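Side-chain contacts in SAM-dependent methyltransferase (Thiobacillus denitrificans, PDB 5EPE), which binds S-adenosyl-L-homocysteine, the product left after methyl donation by S-adenosylmethionine, and is probably a methyltransferase: residues D66-Q69 / L70-E73; P168-L171 / A172-K176; S224-P227 / E228-A231. All coordinates share one frame; numbering follows the deposited sequence.

In the fold
The contacts follow one another along the chain in numerical order. Contact 1 lies where strand 61-66 hands over to helix 69-82, in the Rossmann-like half that holds S-adenosyl-L-homocysteine. Contact 2, on helix 167-177, has its centre about 32 Å away, on the opposite side of the chain's centre, and packs on the same mixed sheet through strands 134-143, 238-247 and 179-186. Contact 3 lies on helix 216-237, which leads into strand 238-247; its centre is about 27 Å from contact 1 and 31 Å from contact 2. Between subunits, contacts 2 and 3 meet in a salt bridge of Arg175 with Glu228, so contact 1 serves the ligand site while contacts 2 and 3 help join subunits.

Contact 1: residues D66-Q69 / L70-E73; sequences DLSQ and LFTE. With SAH (S-adenosyl-L-homocysteine), chain B.
Ser68 caps helix 69-82: its OG accepts from Phe71 N at 3.0 Å, almost straight at 173°. A chi1 of 172° swings the hydroxyl over the first turn, where it also rests on one face of the Phe71 ring, 3.3 Å from CG, near the rim. Asn8 OD1 is a second hydrogen-bond partner of the same oxygen.

The backbone oxygen of Ser68 takes two donors from one residue. Thr72 N and Thr72 OG1 reach Ser68 O from opposite faces of the carbonyl plane, the hydroxyl at 2.9 Å, so the threonine is gripped by both backbone and side chain. On the outer side, Gln69 NE2 makes a weak bond of 3.4 Å to Glu73 OE2, one turn on, with the amide and carboxylate planes steeply inclined.

Ligand bonds centre on Asp66, whose carboxylate reads the ribose as the acid at the end of the second strand does in class I methyltransferases. OD1 accepts from O3' of S-adenosyl-L-homocysteine at 2.7 Å, and OD2 from its O2' at 2.6 Å. OD2 also closes an Asx turn, accepting from Ser68 N at 2.8 Å on its anti side, 30° out of the carboxylate plane. Phe71 brings its edge to the same sugar, CD2 lying 3.4 Å from the ligand's O3'. With an alanine in place of Asp66, both ribose hydroxyls would probably lose an acceptor and Ser68 N its turn-closing partner, leaving the segment before the cap less firmly set.

Strand 88-92 reaches the turn through His92, which touches Gln69 and Thr72, while helix 5-11 packs on Leu70 and Phe71; the ring of His17 stacks on Phe71.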
loop_
_atom_site.group_PDB
_atom_site.type_symbol
_atom_site.label_atom_id
_atom_site.label_comp_id
_atom_site.label_asym_id
_atom_site.label_seq_id
_atom_site.Cartn_x
_atom_site.Cartn_y
_atom_site.Cartn_z
ATOM N N ASP A 66 -16.965 18.297 -43.632
ATOM C CA ASP A 66 -17.031 18.847 -42.298
ATOM C C ASP A 66 -18.270 19.710 -42.124
ATOM O O ASP A 66 -18.675 20.466 -43.043
ATOM C CB ASP A 66 -15.781 19.640 -41.917
ATOM C CG ASP A 66 -15.635 19.796 -40.382
ATOM O OD1 ASP A 66 -15.035 18.886 -39.751
ATOM O OD2 ASP A 66 -16.136 20.819 -39.785
ATOM N N LEU A 67 -18.857 19.597 -40.931
ATOM C CA LEU A 67 -20.066 20.342 -40.586
ATOM C C LEU A 67 -19.819 21.839 -40.300
ATOM O O LEU A 67 -20.757 22.660 -40.368
ATOM C CB LEU A 67 -20.709 19.701 -39.345
ATOM C CG LEU A 67 -22.098 20.132 -38.924
ATOM C CD1 LEU A 67 -23.040 19.987 -40.101
ATOM C CD2 LEU A 67 -22.581 19.329 -37.718
ATOM N N SER A 68 -18.594 22.203 -39.935
ATOM C CA SER A 68 -18.290 23.613 -39.625
ATOM C C SER A 68 -18.071 24.428 -40.912
ATOM O O SER A 68 -17.239 24.079 -41.777
ATOM C CB SER A 68 -17.012 23.718 -38.773
ATOM O OG SER A 68 -16.635 25.088 -38.649
ATOM N N GLN A 69 -18.767 25.547 -41.013
ATOM C CA GLN A 69 -18.600 26.425 -42.153
ATOM C C GLN A 69 -17.247 27.096 -42.104
ATOM O O GLN A 69 -16.514 27.132 -43.094
ATOM C CB GLN A 69 -19.716 27.477 -42.183
ATOM C CG GLN A 69 -19.802 28.140 -43.539
ATOM C CD GLN A 69 -20.965 29.133 -43.660
ATOM O OE1 GLN A 69 -22.120 28.813 -43.345
ATOM N NE2 GLN A 69 -20.663 30.332 -44.133
ATOM N N LEU A 70 -16.913 27.598 -40.923
ATOM C CA LEU A 70 -15.595 28.215 -40.681
ATOM C C LEU A 70 -14.448 27.267 -41.068
ATOM O O LEU A 70 -13.581 27.632 -41.874
ATOM C CB LEU A 70 -15.460 28.669 -39.217
ATOM C CG LEU A 70 -14.082 29.296 -38.871
ATOM C CD1 LEU A 70 -13.795 30.518 -39.747
ATOM C CD2 LEU A 70 -13.986 29.651 -37.399
ATOM N N PHE A 71 -14.462 26.061 -40.506
ATOM C CA PHE A 71 -13.339 25.139 -40.718
ATOM C C PHE A 71 -13.268 24.682 -42.192
ATOM O O PHE A 71 -12.187 24.517 -42.747
ATOM C CB PHE A 71 -13.380 23.906 -39.793
ATOM C CG PHE A 71 -13.442 24.198 -38.296
ATOM C CD1 PHE A 71 -13.032 25.424 -37.741
ATOM C CD2 PHE A 71 -13.890 23.190 -37.421
ATOM C CE1 PHE A 71 -13.116 25.658 -36.372
ATOM C CE2 PHE A 71 -13.957 23.418 -36.039
ATOM C CZ PHE A 71 -13.586 24.664 -35.526
ATOM N N THR A 72 -14.411 24.514 -42.842
ATOM C CA THR A 72 -14.444 24.270 -44.286
ATOM C C THR A 72 -13.756 25.408 -45.086
ATOM O O THR A 72 -12.939 25.140 -45.982
ATOM C CB THR A 72 -15.874 24.006 -44.813
ATOM O OG1 THR A 72 -16.393 22.794 -44.237
ATOM C CG2 THR A 72 -15.852 23.842 -46.329
ATOM N N GLU A 73 -14.074 26.638 -44.745
ATOM C CA GLU A 73 -13.448 27.795 -45.408
ATOM C C GLU A 73 -11.942 27.819 -45.187
ATOM O O GLU A 73 -11.178 28.089 -46.128
ATOM C CB GLU A 73 -14.070 29.089 -44.921
ATOM C CG GLU A 73 -15.510 29.253 -45.383
ATOM C CD GLU A 73 -16.250 30.393 -44.666
ATOM O OE1 GLU A 73 -15.721 30.966 -43.666
ATOM O OE2 GLU A 73 -17.382 30.718 -45.104
HETATM N N SAH B . -10.301 15.514 -38.115
HETATM C CA SAH B . -10.145 16.990 -37.827
HETATM C CB SAH B . -11.294 17.488 -36.971
HETATM C CG SAH B . -11.501 16.830 -35.595
HETATM S SD SAH B . -12.599 17.740 -34.539
HETATM C C SAH B . -8.823 17.324 -37.173
HETATM O O SAH B . -8.190 16.432 -36.577
HETATM O OXT SAH B . -8.351 18.481 -37.210
HETATM C "C5'" SAH B . -14.267 17.115 -34.896
HETATM C "C4'" SAH B . -14.778 17.672 -36.226
HETATM O "O4'" SAH B . -16.019 17.041 -36.574
HETATM C "C3'" SAH B . -15.036 19.190 -36.224
HETATM O "O3'" SAH B . -14.275 19.771 -37.299
HETATM C "C2'" SAH B . -16.540 19.348 -36.465
HETATM O "O2'" SAH B . -16.853 20.442 -37.314
HETATM C "C1'" SAH B . -16.846 18.061 -37.181
HETATM N N9 SAH B . -18.215 17.522 -37.161
HETATM C C8 SAH B . -19.038 17.398 -36.075
HETATM N N7 SAH B . -20.162 16.800 -36.404
HETATM C C5 SAH B . -20.042 16.527 -37.771
HETATM C C6 SAH B . -20.911 15.920 -38.717
HETATM N N6 SAH B . -22.124 15.450 -38.346
HETATM N N1 SAH B . -20.503 15.781 -40.004
HETATM C C2 SAH B . -19.284 16.261 -40.349
HETATM N N3 SAH B . -18.399 16.872 -39.536
HETATM C C4 SAH B . -18.839 16.967 -38.238
#

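Contact 2: residues P168-L171 / A172-K176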
loop_
_atom_site.group_PDB
_atom_site.type_symbol
_atom_site.label_atom_id
_atom_site.label_comp_id
_atom_site.label_asym_id
_atom_site.label_seq_id
_atom_site.Cartn_x
_atom_site.Cartn_y
_atom_site.Cartn_z
ATOM N N PRO A 168 -3.991 -1.421 -24.039
ATOM C CA PRO A 168 -4.079 -2.823 -24.458
ATOM C C PRO A 168 -5.534 -3.272 -24.736
ATOM O O PRO A 168 -5.801 -3.915 -25.740
ATOM C CB PRO A 168 -3.467 -3.589 -23.276
ATOM C CG PRO A 168 -2.629 -2.610 -22.547
ATOM C CD PRO A 168 -3.326 -1.275 -22.727
ATOM N N GLU A 169 -6.462 -2.904 -23.850
ATOM C CA GLU A 169 -7.863 -3.299 -24.000
ATOM C C GLU A 169 -8.498 -2.558 -25.188
ATOM O O GLU A 169 -9.360 -3.123 -25.895
ATOM C CB GLU A 169 -8.644 -2.987 -22.722
ATOM C CG GLU A 169 -8.475 -3.975 -21.535
ATOM C CD GLU A 169 -7.067 -3.932 -20.826
ATOM O OE1 GLU A 169 -6.295 -2.915 -20.889
ATOM O OE2 GLU A 169 -6.774 -4.931 -20.110
ATOM N N PHE A 170 -8.061 -1.338 -25.424
ATOM C CA PHE A 170 -8.564 -0.573 -26.571
ATOM C C PHE A 170 -8.114 -1.209 -27.888
ATOM O O PHE A 170 -8.920 -1.436 -28.795
ATOM C CB PHE A 170 -8.143 0.916 -26.497
ATOM C CG PHE A 170 -8.905 1.786 -27.483
ATOM C CD1 PHE A 170 -10.284 1.719 -27.560
ATOM C CD2 PHE A 170 -8.234 2.650 -28.337
ATOM C CE1 PHE A 170 -11.012 2.484 -28.443
ATOM C CE2 PHE A 170 -8.962 3.444 -29.205
ATOM C CZ PHE A 170 -10.340 3.342 -29.285
ATOM N N LEU A 171 -6.831 -1.528 -27.984
ATOM C CA LEU A 171 -6.339 -2.305 -29.121
ATOM C C LEU A 171 -7.061 -3.625 -29.293
ATOM O O LEU A 171 -7.449 -3.979 -30.419
ATOM C CB LEU A 171 -4.831 -2.513 -29.029
ATOM C CG LEU A 171 -3.989 -1.245 -29.174
ATOM C CD1 LEU A 171 -2.578 -1.539 -28.705
ATOM C CD2 LEU A 171 -4.033 -0.805 -30.624
ATOM N N ALA A 172 -7.264 -4.341 -28.188
ATOM C CA ALA A 172 -8.086 -5.561 -28.202
ATOM C C ALA A 172 -9.477 -5.313 -28.744
ATOM O O ALA A 172 -10.023 -6.193 -29.424
ATOM C CB ALA A 172 -8.166 -6.200 -26.834
ATOM N N SER A 173 -10.086 -4.161 -28.429
ATOM C CA SER A 173 -11.434 -3.917 -28.911
ATOM C C SER A 173 -11.506 -3.871 -30.457
ATOM O O SER A 173 -12.497 -4.382 -31.043
ATOM C CB SER A 173 -12.046 -2.632 -28.333
ATOM O OG SER A 173 -11.439 -1.443 -28.790
ATOM N N PHE A 174 -10.499 -3.309 -31.135
ATOM C CA PHE A 174 -10.449 -3.370 -32.612
ATOM C C PHE A 174 -10.311 -4.804 -33.134
ATOM O O PHE A 174 -11.009 -5.188 -34.098
ATOM C CB PHE A 174 -9.304 -2.530 -33.148
ATOM C CG PHE A 174 -9.434 -1.056 -32.881
ATOM C CD1 PHE A 174 -10.475 -0.342 -33.419
ATOM C CD2 PHE A 174 -8.489 -0.385 -32.125
ATOM C CE1 PHE A 174 -10.568 1.034 -33.229
ATOM C CE2 PHE A 174 -8.553 1.005 -31.962
ATOM C CZ PHE A 174 -9.602 1.703 -32.499
ATOM N N ARG A 175 -9.426 -5.578 -32.509
ATOM C CA ARG A 175 -9.273 -7.008 -32.851
ATOM C C ARG A 175 -10.607 -7.738 -32.723
ATOM O O ARG A 175 -11.035 -8.448 -33.626
ATOM C CB ARG A 175 -8.195 -7.658 -32.006
ATOM C CG ARG A 175 -8.125 -9.182 -32.200
ATOM C CD ARG A 175 -7.020 -9.813 -31.355
ATOM N NE ARG A 175 -7.092 -9.554 -29.896
ATOM C CZ ARG A 175 -7.922 -10.157 -29.038
ATOM N NH1 ARG A 175 -8.814 -11.018 -29.481
ATOM N NH2 ARG A 175 -7.876 -9.892 -27.739
ATOM N N LYS A 176 -11.295 -7.492 -31.620
ATOM C CA LYS A 176 -12.619 -8.137 -31.348
ATOM C C LYS A 176 -13.700 -7.682 -32.327
ATOM O O LYS A 176 -14.655 -8.422 -32.602
ATOM C CB LYS A 176 -13.017 -7.876 -29.890
ATOM C CG LYS A 176 -12.153 -8.580 -28.837
ATOM C CD LYS A 176 -12.372 -7.987 -27.437
ATOM C CE LYS A 176 -11.353 -8.479 -26.402
ATOM N NZ LYS A 176 -11.412 -7.794 -25.042
HETATM O O HOH W 1 -11.428 -4.937 -25.425
#
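Phe170 and Phe174, one turn apart on helix 167-177, form an edge-to-face aromatic pair. Phe174 directs its edge at a face of Phe170, with centroids 4.8 Å apart and planes at 59°; the nearest carbons include the two CZ atoms, at 3.7 Å. Different first torsions bring the rings together: CG of Phe170 is anti to its backbone N (chi1 -167°), whereas CG of Phe174 lies beside its own N (chi1 -64°), and the rings converge on the side of the helix that faces the sheet. This is the tightly packed side: Phe243 of strand 238-247 meets both rings, and Leu171 and Phe174 both touch Val181.

The outer face is polar and less closely packed within the helix; a water and two neighbouring subunits take it up. The water donates to Glu169 O and accepts from Lys176 NZ at 2.9 Å, linking the extended lysine, two turns on, back along the helix surface. NZ has a second partner in Ser162 O of a neighbouring subunit. Arg175 likewise turns outward, to Asp163 of that same subunit and Glu228 of another. Ser173 stands at the border of the two sides, its OG donating in the carbonyl plane to a lone pair of Phe170 O, at a very short 2.5 Å.

Contact 3: residues S224-P227 / E228-A231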
loop_
_atom_site.group_PDB
_atom_site.type_symbol
_atom_site.label_atom_id
_atom_site.label_comp_id
_atom_site.label_asym_id
_atom_site.label_seq_id
_atom_site.Cartn_x
_atom_site.Cartn_y
_atom_site.Cartn_z
ATOM N N SER A 224 -10.164 30.916 -17.045
ATOM C CA SER A 224 -9.745 30.837 -15.669
ATOM C C SER A 224 -9.493 29.409 -15.176
ATOM O O SER A 224 -8.494 29.140 -14.541
ATOM C CB SER A 224 -10.852 31.408 -14.757
ATOM O OG SER A 224 -10.930 32.793 -14.941
ATOM N N SER A 225 -10.388 28.505 -15.534
ATOM C CA SER A 225 -10.348 27.148 -14.962
ATOM C C SER A 225 -9.565 26.123 -15.791
ATOM O O SER A 225 -9.062 25.128 -15.241
ATOM C CB SER A 225 -11.776 26.645 -14.725
ATOM O OG SER A 225 -12.463 26.526 -15.938
ATOM N N GLU A 226 -9.417 26.367 -17.088
ATOM C CA GLU A 226 -8.914 25.323 -17.945
ATOM C C GLU A 226 -7.486 24.807 -17.689
ATOM O O GLU A 226 -7.313 23.616 -17.818
ATOM C CB GLU A 226 -9.105 25.657 -19.434
ATOM C CG GLU A 226 -10.481 25.238 -19.933
ATOM C CD GLU A 226 -10.639 23.720 -19.946
ATOM O OE1 GLU A 226 -9.759 22.980 -20.501
ATOM O OE2 GLU A 226 -11.641 23.252 -19.357
ATOM N N PRO A 227 -6.482 25.697 -17.488
ATOM C CA PRO A 227 -5.118 25.181 -17.400
ATOM C C PRO A 227 -5.025 24.152 -16.259
ATOM O O PRO A 227 -4.455 23.105 -16.445
ATOM C CB PRO A 227 -4.275 26.432 -17.151
ATOM C CG PRO A 227 -5.047 27.516 -17.901
ATOM C CD PRO A 227 -6.475 27.169 -17.638
ATOM N N GLU A 228 -5.606 24.489 -15.109
ATOM C CA GLU A 228 -5.523 23.571 -13.938
ATOM C C GLU A 228 -6.312 22.345 -14.130
ATOM O O GLU A 228 -5.808 21.280 -13.764
ATOM C CB GLU A 228 -5.992 24.241 -12.637
ATOM C CG GLU A 228 -4.996 25.206 -12.141
ATOM C CD GLU A 228 -5.668 26.238 -11.250
ATOM O OE1 GLU A 228 -5.690 27.392 -11.689
ATOM O OE2 GLU A 228 -6.127 25.924 -10.105
ATOM N N ARG A 229 -7.509 22.468 -14.703
ATOM C CA ARG A 229 -8.330 21.310 -15.020
ATOM C C ARG A 229 -7.570 20.356 -15.962
ATOM O O ARG A 229 -7.536 19.135 -15.740
ATOM C CB ARG A 229 -9.661 21.692 -15.723
ATOM C CG ARG A 229 -10.622 20.488 -15.950
ATOM C CD ARG A 229 -11.526 20.399 -17.224
ATOM N NE ARG A 229 -10.811 20.636 -18.477
ATOM C CZ ARG A 229 -10.025 19.760 -19.132
ATOM N NH1 ARG A 229 -9.380 20.155 -20.247
ATOM N NH2 ARG A 229 -9.865 18.494 -18.695
ATOM N N TYR A 230 -7.067 20.919 -17.063
ATOM C CA TYR A 230 -6.297 20.166 -18.054
ATOM C C TYR A 230 -5.092 19.444 -17.395
ATOM O O TYR A 230 -4.885 18.259 -17.602
ATOM C CB TYR A 230 -5.836 21.112 -19.205
ATOM C CG TYR A 230 -4.776 20.508 -20.029
ATOM C CD1 TYR A 230 -5.070 19.442 -20.867
ATOM C CD2 TYR A 230 -3.458 20.953 -19.945
ATOM C CE1 TYR A 230 -4.083 18.817 -21.583
ATOM C CE2 TYR A 230 -2.462 20.364 -20.691
ATOM C CZ TYR A 230 -2.774 19.301 -21.540
ATOM O OH TYR A 230 -1.805 18.642 -22.274
ATOM N N ALA A 231 -4.294 20.166 -16.610
ATOM C CA ALA A 231 -3.094 19.594 -16.007
ATOM C C ALA A 231 -3.427 18.481 -14.976
ATOM O O ALA A 231 -2.728 17.501 -14.887
ATOM C CB ALA A 231 -2.275 20.683 -15.353
HETATM O O HOH W 2 -6.324 27.318 -14.284
#
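Glu226 and Arg229, three residues apart, form a side-on salt bridge on helix 216-237, next to the kink at Pro227. The two side chains run alongside each other and point the same way. Glu226 bends at chi2 (-67°), turning its carboxylate forward along the helix toward Arg229, and Arg229 bends at chi2 and again at chi3 (49°), turning the edge that carries NE and NH1 to meet it. Arg229 NE donates to Glu226 OE2 at 2.9 Å and Arg229 NH1 to Glu226 OE1 at 2.9 Å, both on the syn side of the carboxylate. The oxygens lie close to the guanidinium plane, but the two flat groups are turned 31° against each other, so the fit is twisted. These paired bonds fix the rotation of both groups, and NH2 of the same guanidinium goes on to Thr234 OG1.

Tyr230 takes a different course. Its CB stays near the helix, 3.2 Å from Glu226 O, while CG, anti to the backbone N, carries the ring away to helix 189-209, where its OH bonds Asp193. The ring edge passes near Pro227 O, and Trp200 of that same helix packs against both Glu226 and Pro227.

Pro227 has no N-H to give to the preceding turn, and beside this break a water enters the helix. It donates to Ser224 O at 2.8 Å and accepts from Glu228 N at 3.0 Å, standing in for a direct backbone bond. Glu228 has CG beside its own backbone N, which directs its chain back toward this water; its OE2 bonds Ser162 OG of another subunit. The water's other hydrogen goes to Glu228 OE1, at 2.7 Å.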